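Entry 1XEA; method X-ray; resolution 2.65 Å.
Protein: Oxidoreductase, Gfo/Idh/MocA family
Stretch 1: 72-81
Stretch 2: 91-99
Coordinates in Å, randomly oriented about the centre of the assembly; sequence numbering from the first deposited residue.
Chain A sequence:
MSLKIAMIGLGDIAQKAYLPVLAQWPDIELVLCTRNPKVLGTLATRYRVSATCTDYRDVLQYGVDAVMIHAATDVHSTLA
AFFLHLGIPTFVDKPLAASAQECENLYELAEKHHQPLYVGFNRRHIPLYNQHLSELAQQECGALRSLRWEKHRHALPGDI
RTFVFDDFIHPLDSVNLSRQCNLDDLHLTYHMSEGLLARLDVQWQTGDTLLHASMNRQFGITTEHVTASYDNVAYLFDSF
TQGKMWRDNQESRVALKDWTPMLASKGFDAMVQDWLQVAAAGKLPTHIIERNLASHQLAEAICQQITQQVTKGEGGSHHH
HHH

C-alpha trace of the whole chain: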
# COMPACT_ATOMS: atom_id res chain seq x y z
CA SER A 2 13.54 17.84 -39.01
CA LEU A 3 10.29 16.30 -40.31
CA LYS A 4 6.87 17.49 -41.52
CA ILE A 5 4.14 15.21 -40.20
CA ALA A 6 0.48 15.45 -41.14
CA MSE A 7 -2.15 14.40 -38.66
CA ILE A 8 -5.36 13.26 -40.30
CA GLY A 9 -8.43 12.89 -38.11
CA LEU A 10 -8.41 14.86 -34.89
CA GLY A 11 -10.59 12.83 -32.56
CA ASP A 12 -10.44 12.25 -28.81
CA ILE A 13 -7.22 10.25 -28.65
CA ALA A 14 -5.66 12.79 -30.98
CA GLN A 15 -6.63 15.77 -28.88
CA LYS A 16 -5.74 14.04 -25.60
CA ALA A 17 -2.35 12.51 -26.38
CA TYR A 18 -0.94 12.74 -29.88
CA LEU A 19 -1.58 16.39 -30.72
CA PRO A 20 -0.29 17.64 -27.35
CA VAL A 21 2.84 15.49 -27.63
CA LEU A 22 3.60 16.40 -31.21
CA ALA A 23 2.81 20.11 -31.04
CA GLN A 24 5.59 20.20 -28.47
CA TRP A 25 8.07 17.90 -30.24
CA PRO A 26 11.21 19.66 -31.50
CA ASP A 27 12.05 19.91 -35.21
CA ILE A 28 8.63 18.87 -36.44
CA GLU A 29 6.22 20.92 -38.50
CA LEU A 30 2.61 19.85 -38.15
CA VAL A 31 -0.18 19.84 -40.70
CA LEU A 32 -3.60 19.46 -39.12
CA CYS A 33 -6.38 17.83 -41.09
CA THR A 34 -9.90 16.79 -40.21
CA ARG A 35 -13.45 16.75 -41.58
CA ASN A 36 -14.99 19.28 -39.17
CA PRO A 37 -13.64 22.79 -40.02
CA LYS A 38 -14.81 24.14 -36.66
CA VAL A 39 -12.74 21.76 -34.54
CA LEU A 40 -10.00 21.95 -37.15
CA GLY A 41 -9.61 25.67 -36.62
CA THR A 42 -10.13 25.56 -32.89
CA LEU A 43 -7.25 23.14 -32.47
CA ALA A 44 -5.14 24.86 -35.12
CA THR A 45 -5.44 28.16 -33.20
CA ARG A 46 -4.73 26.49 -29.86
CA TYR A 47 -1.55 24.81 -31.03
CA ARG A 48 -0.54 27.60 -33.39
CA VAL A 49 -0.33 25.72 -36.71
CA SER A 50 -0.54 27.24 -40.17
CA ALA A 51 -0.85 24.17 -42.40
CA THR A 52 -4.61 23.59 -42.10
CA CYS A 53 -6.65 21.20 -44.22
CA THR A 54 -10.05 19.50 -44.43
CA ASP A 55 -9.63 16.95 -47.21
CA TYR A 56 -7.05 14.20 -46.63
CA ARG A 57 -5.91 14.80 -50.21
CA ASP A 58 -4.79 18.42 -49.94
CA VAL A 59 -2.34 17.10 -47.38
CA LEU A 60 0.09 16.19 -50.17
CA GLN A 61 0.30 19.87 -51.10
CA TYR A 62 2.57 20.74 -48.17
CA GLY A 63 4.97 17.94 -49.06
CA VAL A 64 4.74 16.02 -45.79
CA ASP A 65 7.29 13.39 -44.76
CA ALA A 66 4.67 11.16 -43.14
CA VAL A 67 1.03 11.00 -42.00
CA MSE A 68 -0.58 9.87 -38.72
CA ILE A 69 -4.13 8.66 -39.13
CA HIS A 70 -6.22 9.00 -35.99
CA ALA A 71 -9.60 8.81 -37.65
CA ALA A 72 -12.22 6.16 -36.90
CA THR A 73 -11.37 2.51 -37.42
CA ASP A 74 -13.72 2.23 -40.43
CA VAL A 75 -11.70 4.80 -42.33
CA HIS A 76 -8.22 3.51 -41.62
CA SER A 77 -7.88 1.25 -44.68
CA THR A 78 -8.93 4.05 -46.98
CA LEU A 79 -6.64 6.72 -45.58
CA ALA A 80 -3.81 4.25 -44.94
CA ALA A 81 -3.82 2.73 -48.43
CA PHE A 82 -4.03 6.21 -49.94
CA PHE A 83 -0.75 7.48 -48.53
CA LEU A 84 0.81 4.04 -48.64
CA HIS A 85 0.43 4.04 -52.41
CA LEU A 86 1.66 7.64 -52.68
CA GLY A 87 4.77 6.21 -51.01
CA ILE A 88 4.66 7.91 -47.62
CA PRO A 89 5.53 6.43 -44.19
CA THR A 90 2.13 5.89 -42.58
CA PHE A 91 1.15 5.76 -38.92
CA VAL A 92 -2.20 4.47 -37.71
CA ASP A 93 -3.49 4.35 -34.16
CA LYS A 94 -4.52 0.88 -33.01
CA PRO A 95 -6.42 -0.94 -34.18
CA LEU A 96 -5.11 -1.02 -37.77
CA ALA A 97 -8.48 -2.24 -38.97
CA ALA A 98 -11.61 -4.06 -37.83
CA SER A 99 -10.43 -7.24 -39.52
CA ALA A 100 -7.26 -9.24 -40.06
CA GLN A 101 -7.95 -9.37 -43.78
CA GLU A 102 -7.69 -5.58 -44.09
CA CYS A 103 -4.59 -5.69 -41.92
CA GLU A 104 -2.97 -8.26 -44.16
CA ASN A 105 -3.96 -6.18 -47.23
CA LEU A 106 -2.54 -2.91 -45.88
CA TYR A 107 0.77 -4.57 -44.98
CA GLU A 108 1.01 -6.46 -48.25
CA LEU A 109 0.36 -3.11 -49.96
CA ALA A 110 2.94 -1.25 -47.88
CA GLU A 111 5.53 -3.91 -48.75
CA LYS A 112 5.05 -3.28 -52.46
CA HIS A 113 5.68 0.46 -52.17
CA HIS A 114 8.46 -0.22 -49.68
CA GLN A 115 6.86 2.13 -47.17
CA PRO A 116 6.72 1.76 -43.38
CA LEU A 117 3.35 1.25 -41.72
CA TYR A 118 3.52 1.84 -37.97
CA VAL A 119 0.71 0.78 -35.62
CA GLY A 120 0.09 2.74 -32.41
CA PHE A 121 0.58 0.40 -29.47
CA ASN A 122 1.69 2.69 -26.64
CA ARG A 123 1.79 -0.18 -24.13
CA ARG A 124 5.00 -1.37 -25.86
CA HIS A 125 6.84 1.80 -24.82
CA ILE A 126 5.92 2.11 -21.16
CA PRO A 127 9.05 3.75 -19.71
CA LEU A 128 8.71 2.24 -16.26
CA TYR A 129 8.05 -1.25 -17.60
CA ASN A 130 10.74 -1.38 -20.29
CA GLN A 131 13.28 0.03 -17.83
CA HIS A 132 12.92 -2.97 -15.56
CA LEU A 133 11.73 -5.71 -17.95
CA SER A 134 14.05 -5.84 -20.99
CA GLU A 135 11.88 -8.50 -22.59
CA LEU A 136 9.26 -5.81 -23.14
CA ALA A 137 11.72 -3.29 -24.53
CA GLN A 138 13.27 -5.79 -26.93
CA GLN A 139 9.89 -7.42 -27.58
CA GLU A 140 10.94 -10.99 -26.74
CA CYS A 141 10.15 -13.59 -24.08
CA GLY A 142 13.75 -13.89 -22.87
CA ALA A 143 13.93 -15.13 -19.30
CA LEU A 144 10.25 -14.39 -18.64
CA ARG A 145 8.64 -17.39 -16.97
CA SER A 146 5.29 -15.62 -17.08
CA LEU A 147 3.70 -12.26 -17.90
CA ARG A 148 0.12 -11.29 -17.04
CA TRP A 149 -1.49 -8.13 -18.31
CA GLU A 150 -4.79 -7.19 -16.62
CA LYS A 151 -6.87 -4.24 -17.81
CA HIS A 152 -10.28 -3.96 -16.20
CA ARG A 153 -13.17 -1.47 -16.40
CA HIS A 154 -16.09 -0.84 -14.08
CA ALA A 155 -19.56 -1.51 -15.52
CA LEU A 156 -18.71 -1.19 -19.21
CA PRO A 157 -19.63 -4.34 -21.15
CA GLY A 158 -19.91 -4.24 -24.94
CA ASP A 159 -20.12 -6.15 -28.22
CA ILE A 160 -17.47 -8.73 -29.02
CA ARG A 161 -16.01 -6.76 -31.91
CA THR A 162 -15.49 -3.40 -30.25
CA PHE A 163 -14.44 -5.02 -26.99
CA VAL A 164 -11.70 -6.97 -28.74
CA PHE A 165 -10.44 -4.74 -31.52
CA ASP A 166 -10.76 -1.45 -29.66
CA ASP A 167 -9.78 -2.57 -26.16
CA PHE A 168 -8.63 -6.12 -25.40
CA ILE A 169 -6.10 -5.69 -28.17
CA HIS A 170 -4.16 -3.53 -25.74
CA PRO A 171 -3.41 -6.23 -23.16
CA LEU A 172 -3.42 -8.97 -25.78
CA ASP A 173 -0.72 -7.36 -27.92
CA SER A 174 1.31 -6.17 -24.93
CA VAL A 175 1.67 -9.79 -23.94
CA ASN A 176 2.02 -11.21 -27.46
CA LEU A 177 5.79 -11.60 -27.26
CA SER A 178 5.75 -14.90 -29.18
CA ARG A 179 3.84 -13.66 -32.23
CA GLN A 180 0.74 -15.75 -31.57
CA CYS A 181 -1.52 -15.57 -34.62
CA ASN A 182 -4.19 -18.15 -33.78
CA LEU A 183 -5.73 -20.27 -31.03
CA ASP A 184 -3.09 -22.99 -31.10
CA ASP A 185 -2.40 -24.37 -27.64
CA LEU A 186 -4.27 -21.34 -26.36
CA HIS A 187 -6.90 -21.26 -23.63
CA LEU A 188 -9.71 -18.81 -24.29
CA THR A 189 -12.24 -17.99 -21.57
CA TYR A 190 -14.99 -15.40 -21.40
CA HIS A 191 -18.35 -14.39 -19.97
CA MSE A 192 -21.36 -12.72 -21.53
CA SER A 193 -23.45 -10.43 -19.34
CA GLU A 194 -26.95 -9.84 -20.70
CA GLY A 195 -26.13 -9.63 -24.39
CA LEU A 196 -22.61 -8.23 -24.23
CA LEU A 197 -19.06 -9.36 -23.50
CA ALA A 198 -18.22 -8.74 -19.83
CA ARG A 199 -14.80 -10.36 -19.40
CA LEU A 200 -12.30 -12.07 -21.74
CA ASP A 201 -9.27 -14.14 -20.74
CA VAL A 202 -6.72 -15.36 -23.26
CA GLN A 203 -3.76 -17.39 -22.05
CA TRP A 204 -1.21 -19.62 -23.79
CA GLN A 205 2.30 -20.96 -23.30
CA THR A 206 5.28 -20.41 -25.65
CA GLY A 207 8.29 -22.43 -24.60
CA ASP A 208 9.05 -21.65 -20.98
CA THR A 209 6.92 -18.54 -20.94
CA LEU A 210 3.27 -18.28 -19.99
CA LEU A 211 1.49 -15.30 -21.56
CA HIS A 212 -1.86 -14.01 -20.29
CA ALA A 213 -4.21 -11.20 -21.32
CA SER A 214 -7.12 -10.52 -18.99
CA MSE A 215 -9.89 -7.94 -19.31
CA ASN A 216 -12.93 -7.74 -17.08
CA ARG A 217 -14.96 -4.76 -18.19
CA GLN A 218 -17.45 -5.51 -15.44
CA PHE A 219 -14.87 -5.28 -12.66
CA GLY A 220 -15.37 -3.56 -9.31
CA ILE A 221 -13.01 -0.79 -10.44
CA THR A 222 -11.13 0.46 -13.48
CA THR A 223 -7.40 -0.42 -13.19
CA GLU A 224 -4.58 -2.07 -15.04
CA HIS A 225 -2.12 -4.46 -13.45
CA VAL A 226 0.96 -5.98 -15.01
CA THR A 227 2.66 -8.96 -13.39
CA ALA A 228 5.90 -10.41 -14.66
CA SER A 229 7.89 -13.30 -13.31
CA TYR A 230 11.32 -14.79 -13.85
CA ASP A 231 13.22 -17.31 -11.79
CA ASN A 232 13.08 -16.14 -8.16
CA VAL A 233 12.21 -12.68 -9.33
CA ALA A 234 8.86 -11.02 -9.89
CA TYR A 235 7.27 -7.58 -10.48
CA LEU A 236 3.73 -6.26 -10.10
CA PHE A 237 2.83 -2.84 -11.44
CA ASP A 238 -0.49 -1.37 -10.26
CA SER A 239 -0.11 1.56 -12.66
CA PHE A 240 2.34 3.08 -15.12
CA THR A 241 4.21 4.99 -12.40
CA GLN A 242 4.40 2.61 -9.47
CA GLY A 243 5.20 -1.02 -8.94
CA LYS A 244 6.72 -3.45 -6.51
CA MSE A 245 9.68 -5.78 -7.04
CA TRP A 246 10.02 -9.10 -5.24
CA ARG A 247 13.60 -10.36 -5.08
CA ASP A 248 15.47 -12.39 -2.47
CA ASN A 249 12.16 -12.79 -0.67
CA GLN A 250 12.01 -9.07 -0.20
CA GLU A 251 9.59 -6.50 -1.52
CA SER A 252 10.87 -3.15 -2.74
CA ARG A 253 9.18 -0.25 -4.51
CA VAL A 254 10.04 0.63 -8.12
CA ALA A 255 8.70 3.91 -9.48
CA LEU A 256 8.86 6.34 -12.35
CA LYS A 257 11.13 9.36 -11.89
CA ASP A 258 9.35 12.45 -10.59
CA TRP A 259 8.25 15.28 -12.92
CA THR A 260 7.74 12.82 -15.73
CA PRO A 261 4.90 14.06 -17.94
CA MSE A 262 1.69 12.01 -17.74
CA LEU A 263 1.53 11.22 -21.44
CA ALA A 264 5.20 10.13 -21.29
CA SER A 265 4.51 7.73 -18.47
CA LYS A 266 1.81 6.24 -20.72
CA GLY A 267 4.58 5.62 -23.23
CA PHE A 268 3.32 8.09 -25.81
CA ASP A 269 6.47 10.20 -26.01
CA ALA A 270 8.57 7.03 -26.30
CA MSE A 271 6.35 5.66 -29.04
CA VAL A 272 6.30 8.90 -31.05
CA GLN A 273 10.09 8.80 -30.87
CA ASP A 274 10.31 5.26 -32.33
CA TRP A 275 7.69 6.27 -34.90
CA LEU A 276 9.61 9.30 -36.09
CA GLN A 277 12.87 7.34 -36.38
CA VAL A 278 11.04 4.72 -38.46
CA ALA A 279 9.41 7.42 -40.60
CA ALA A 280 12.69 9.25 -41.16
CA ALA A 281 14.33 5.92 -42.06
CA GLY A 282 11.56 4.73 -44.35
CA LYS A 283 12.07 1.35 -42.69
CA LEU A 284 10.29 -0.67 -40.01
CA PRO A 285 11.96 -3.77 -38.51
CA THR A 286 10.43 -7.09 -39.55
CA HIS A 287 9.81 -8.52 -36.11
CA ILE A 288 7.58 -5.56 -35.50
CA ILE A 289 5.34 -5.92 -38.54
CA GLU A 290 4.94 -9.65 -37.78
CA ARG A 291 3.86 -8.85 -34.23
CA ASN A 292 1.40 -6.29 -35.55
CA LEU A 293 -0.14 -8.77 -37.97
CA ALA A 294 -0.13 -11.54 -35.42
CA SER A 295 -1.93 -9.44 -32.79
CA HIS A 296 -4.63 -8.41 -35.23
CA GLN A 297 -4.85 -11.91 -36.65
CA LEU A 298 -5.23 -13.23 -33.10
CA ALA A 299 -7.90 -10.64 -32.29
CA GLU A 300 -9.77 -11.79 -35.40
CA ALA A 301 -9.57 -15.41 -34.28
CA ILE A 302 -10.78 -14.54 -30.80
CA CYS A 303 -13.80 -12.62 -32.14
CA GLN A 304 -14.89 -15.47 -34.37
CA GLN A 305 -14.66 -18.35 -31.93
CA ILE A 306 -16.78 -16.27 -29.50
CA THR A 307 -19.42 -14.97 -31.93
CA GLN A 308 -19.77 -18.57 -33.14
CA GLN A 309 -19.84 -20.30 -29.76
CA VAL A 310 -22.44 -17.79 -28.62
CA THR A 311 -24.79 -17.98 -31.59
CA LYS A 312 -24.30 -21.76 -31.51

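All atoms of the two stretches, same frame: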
# COMPACT_ATOMS: atom_id res chain seq x y z
N ALA A 72 -11.49 7.33 -37.38
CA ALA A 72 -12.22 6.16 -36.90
C ALA A 72 -11.62 4.90 -37.51
O ALA A 72 -10.92 4.97 -38.51
CB ALA A 72 -13.68 6.29 -37.27
N THR A 73 -11.91 3.75 -36.92
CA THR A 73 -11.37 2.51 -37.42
C THR A 73 -11.85 2.18 -38.83
O THR A 73 -11.09 1.65 -39.64
CB THR A 73 -11.73 1.33 -36.49
OG1 THR A 73 -11.49 1.70 -35.12
CG2 THR A 73 -10.88 0.12 -36.83
N ASP A 74 -13.11 2.52 -39.13
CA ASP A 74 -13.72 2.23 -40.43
C ASP A 74 -13.23 3.09 -41.58
O ASP A 74 -13.72 2.98 -42.70
CB ASP A 74 -15.25 2.35 -40.32
CG ASP A 74 -15.71 3.74 -39.89
OD1 ASP A 74 -15.61 4.69 -40.71
OD2 ASP A 74 -16.16 3.90 -38.73
N VAL A 75 -12.24 3.93 -41.31
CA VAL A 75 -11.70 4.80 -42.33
C VAL A 75 -10.21 4.59 -42.46
O VAL A 75 -9.57 5.15 -43.34
CB VAL A 75 -11.95 6.26 -41.97
CG1 VAL A 75 -11.67 7.14 -43.15
CG2 VAL A 75 -13.36 6.44 -41.47
N HIS A 76 -9.65 3.76 -41.58
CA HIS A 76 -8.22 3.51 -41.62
C HIS A 76 -7.76 3.00 -42.98
O HIS A 76 -6.94 3.64 -43.64
CB HIS A 76 -7.80 2.51 -40.53
CG HIS A 76 -7.98 3.00 -39.13
ND1 HIS A 76 -7.91 4.34 -38.79
CD2 HIS A 76 -8.18 2.33 -37.97
CE1 HIS A 76 -8.06 4.46 -37.48
NE2 HIS A 76 -8.22 3.26 -36.96
N SER A 77 -8.27 1.84 -43.40
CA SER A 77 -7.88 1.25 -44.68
C SER A 77 -7.82 2.26 -45.81
O SER A 77 -6.83 2.33 -46.54
CB SER A 77 -8.84 0.13 -45.08
OG SER A 77 -8.60 -1.03 -44.31
N THR A 78 -8.88 3.05 -45.94
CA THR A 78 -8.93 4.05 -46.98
C THR A 78 -7.73 4.97 -46.86
O THR A 78 -6.82 4.93 -47.69
CB THR A 78 -10.20 4.86 -46.87
OG1 THR A 78 -11.33 3.98 -46.83
CG2 THR A 78 -10.34 5.80 -48.05
N LEU A 79 -7.73 5.78 -45.82
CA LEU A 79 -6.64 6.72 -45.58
C LEU A 79 -5.26 6.06 -45.68
O LEU A 79 -4.39 6.53 -46.40
CB LEU A 79 -6.80 7.36 -44.21
CG LEU A 79 -8.07 8.20 -44.03
CD1 LEU A 79 -8.17 8.65 -42.59
CD2 LEU A 79 -8.05 9.39 -44.97
N ALA A 80 -5.08 4.97 -44.94
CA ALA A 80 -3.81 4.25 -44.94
C ALA A 80 -3.35 3.94 -46.36
O ALA A 80 -2.30 4.42 -46.80
CB ALA A 80 -3.95 2.96 -44.14
N ALA A 81 -4.13 3.12 -47.06
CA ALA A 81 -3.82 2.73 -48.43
C ALA A 81 -3.45 3.95 -49.27
O ALA A 81 -2.44 3.94 -49.98
CB ALA A 81 -5.00 2.01 -49.05
N PHE A 91 1.36 6.13 -40.30
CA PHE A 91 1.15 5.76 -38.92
C PHE A 91 -0.35 5.69 -38.69
O PHE A 91 -1.09 6.56 -39.15
CB PHE A 91 1.75 6.82 -38.00
CG PHE A 91 1.41 6.62 -36.55
CD1 PHE A 91 2.20 5.82 -35.74
CD2 PHE A 91 0.29 7.24 -36.00
CE1 PHE A 91 1.89 5.63 -34.40
CE2 PHE A 91 -0.03 7.06 -34.65
CZ PHE A 91 0.77 6.25 -33.85
N VAL A 92 -0.79 4.64 -38.00
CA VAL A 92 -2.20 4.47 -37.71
C VAL A 92 -2.36 4.03 -36.27
O VAL A 92 -1.70 3.10 -35.82
CB VAL A 92 -2.85 3.41 -38.63
CG1 VAL A 92 -4.32 3.24 -38.27
CG2 VAL A 92 -2.72 3.83 -40.09
N ASP A 93 -3.25 4.69 -35.55
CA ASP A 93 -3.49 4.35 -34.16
C ASP A 93 -4.28 3.06 -34.09
O ASP A 93 -5.24 2.86 -34.83
CB ASP A 93 -4.25 5.49 -33.47
CG ASP A 93 -4.43 5.24 -31.99
OD1 ASP A 93 -3.43 4.87 -31.32
OD2 ASP A 93 -5.56 5.44 -31.48
N LYS A 94 -3.86 2.16 -33.19
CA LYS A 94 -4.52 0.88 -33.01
C LYS A 94 -6.01 1.08 -32.80
O LYS A 94 -6.42 2.03 -32.13
CB LYS A 94 -3.91 0.14 -31.82
CG LYS A 94 -4.18 0.80 -30.48
CD LYS A 94 -5.55 0.41 -29.95
CE LYS A 94 -6.14 1.50 -29.05
NZ LYS A 94 -7.45 1.07 -28.50
N PRO A 95 -6.85 0.20 -33.36
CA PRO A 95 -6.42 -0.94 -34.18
C PRO A 95 -6.18 -0.52 -35.64
O PRO A 95 -6.70 0.50 -36.09
CB PRO A 95 -7.58 -1.91 -34.03
CG PRO A 95 -8.76 -0.99 -33.99
CD PRO A 95 -8.29 0.11 -33.07
N LEU A 96 -5.40 -1.32 -36.37
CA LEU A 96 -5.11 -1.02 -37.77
C LEU A 96 -6.39 -1.09 -38.60
O LEU A 96 -6.62 -0.28 -39.50
CB LEU A 96 -4.09 -2.02 -38.33
CG LEU A 96 -3.75 -1.95 -39.83
CD1 LEU A 96 -3.19 -0.58 -40.19
CD2 LEU A 96 -2.73 -3.03 -40.16
N ALA A 97 -7.23 -2.06 -38.27
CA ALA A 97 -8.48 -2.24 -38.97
C ALA A 97 -9.34 -3.22 -38.19
O ALA A 97 -8.84 -3.97 -37.35
CB ALA A 97 -8.22 -2.77 -40.38
N ALA A 98 -10.64 -3.20 -38.49
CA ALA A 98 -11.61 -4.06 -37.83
C ALA A 98 -11.50 -5.53 -38.20
O ALA A 98 -12.23 -6.36 -37.66
CB ALA A 98 -13.01 -3.55 -38.12
N SER A 99 -10.60 -5.85 -39.12
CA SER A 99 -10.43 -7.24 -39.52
C SER A 99 -8.98 -7.54 -39.83
O SER A 99 -8.20 -6.63 -40.11
CB SER A 99 -11.29 -7.56 -40.74
OG SER A 99 -10.82 -6.87 -41.88

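The two stretches bury 331 Å² between them, both sides summed, and no hydrogen bond crosses the contact. The contact is made by van der Waals packing and one CH-pi contact, centred on His-76 (71 Å² covered), Thr-73 (64 Å²) and, from the other stretch, Val-92 (42 Å²).

The backbone frame is simple. Helix 76-81 runs nearly antiparallel to the strand that includes Val-92, with 165° between their N-to-C directions and 9.5 Å between their axes at closest approach, a spacing that leaves room for side chains between them. Ahead of the helix the backbones come close: the CA atoms of Thr-73 and Ala-97 lie 5.8 Å apart. The turn leading into the helix is tied internally, with Val-75 N donating to Ala-72 O (3.3 Å between N and O) and His-76 N to Thr-73 O (3.2 Å).

His-76 is buried, and its CA-to-CB bond points toward the second stretch. With chi1 at -66° (m), its ring lies against Val-92, whose CG1 sits 3.8 Å from the ring centroid and only 10° off the ring normal. That geometry is a CH-pi contact, a methyl group seated over the face of the imidazole. The other methyl of Val-92, CG2, reaches Ala-80 CB at 4.3 Å, an apolar contact one helical turn beyond His-76. Val-92, in the t rotamer, thus touches residues on successive turns of the helix, His-76 through CG1 and Ala-80 through CG2.

Backbone carbonyls also approach His-76. Its CD2 is 3.0 Å from Pro-95 O, and its CB is 3.2 Å from Leu-96 O; both oxygens lie oblique to the ring. Although His-76 NE2 comes within 3.3 Å of Pro-95 O, the angle is poor and the pair is not a hydrogen bond. These polar atoms add close packing, and any electrostatic benefit from the polarised C-H groups would be modest.

The CA-to-CB bond of Thr-73 also points toward the second stretch, with the side chain in the m rotamer (chi1 -46°). Its closest contacts are through the methyl: CG2 lies 3.7 Å from Pro-95 CG, 3.9 Å from Ala-97 C and 3.7 Å from Ala-98 N. The methyl therefore packs against both a proline ring and the neighbouring backbone. OG1, about 4.0 Å from Pro-95 CG, is hydrogen-bonded elsewhere in the structure. The cis peptide bond before Pro-95 belongs to the loop that supplies these surfaces. Ser-77 adds a looser contact, its OG 4.3 Å from Ala-97 CB.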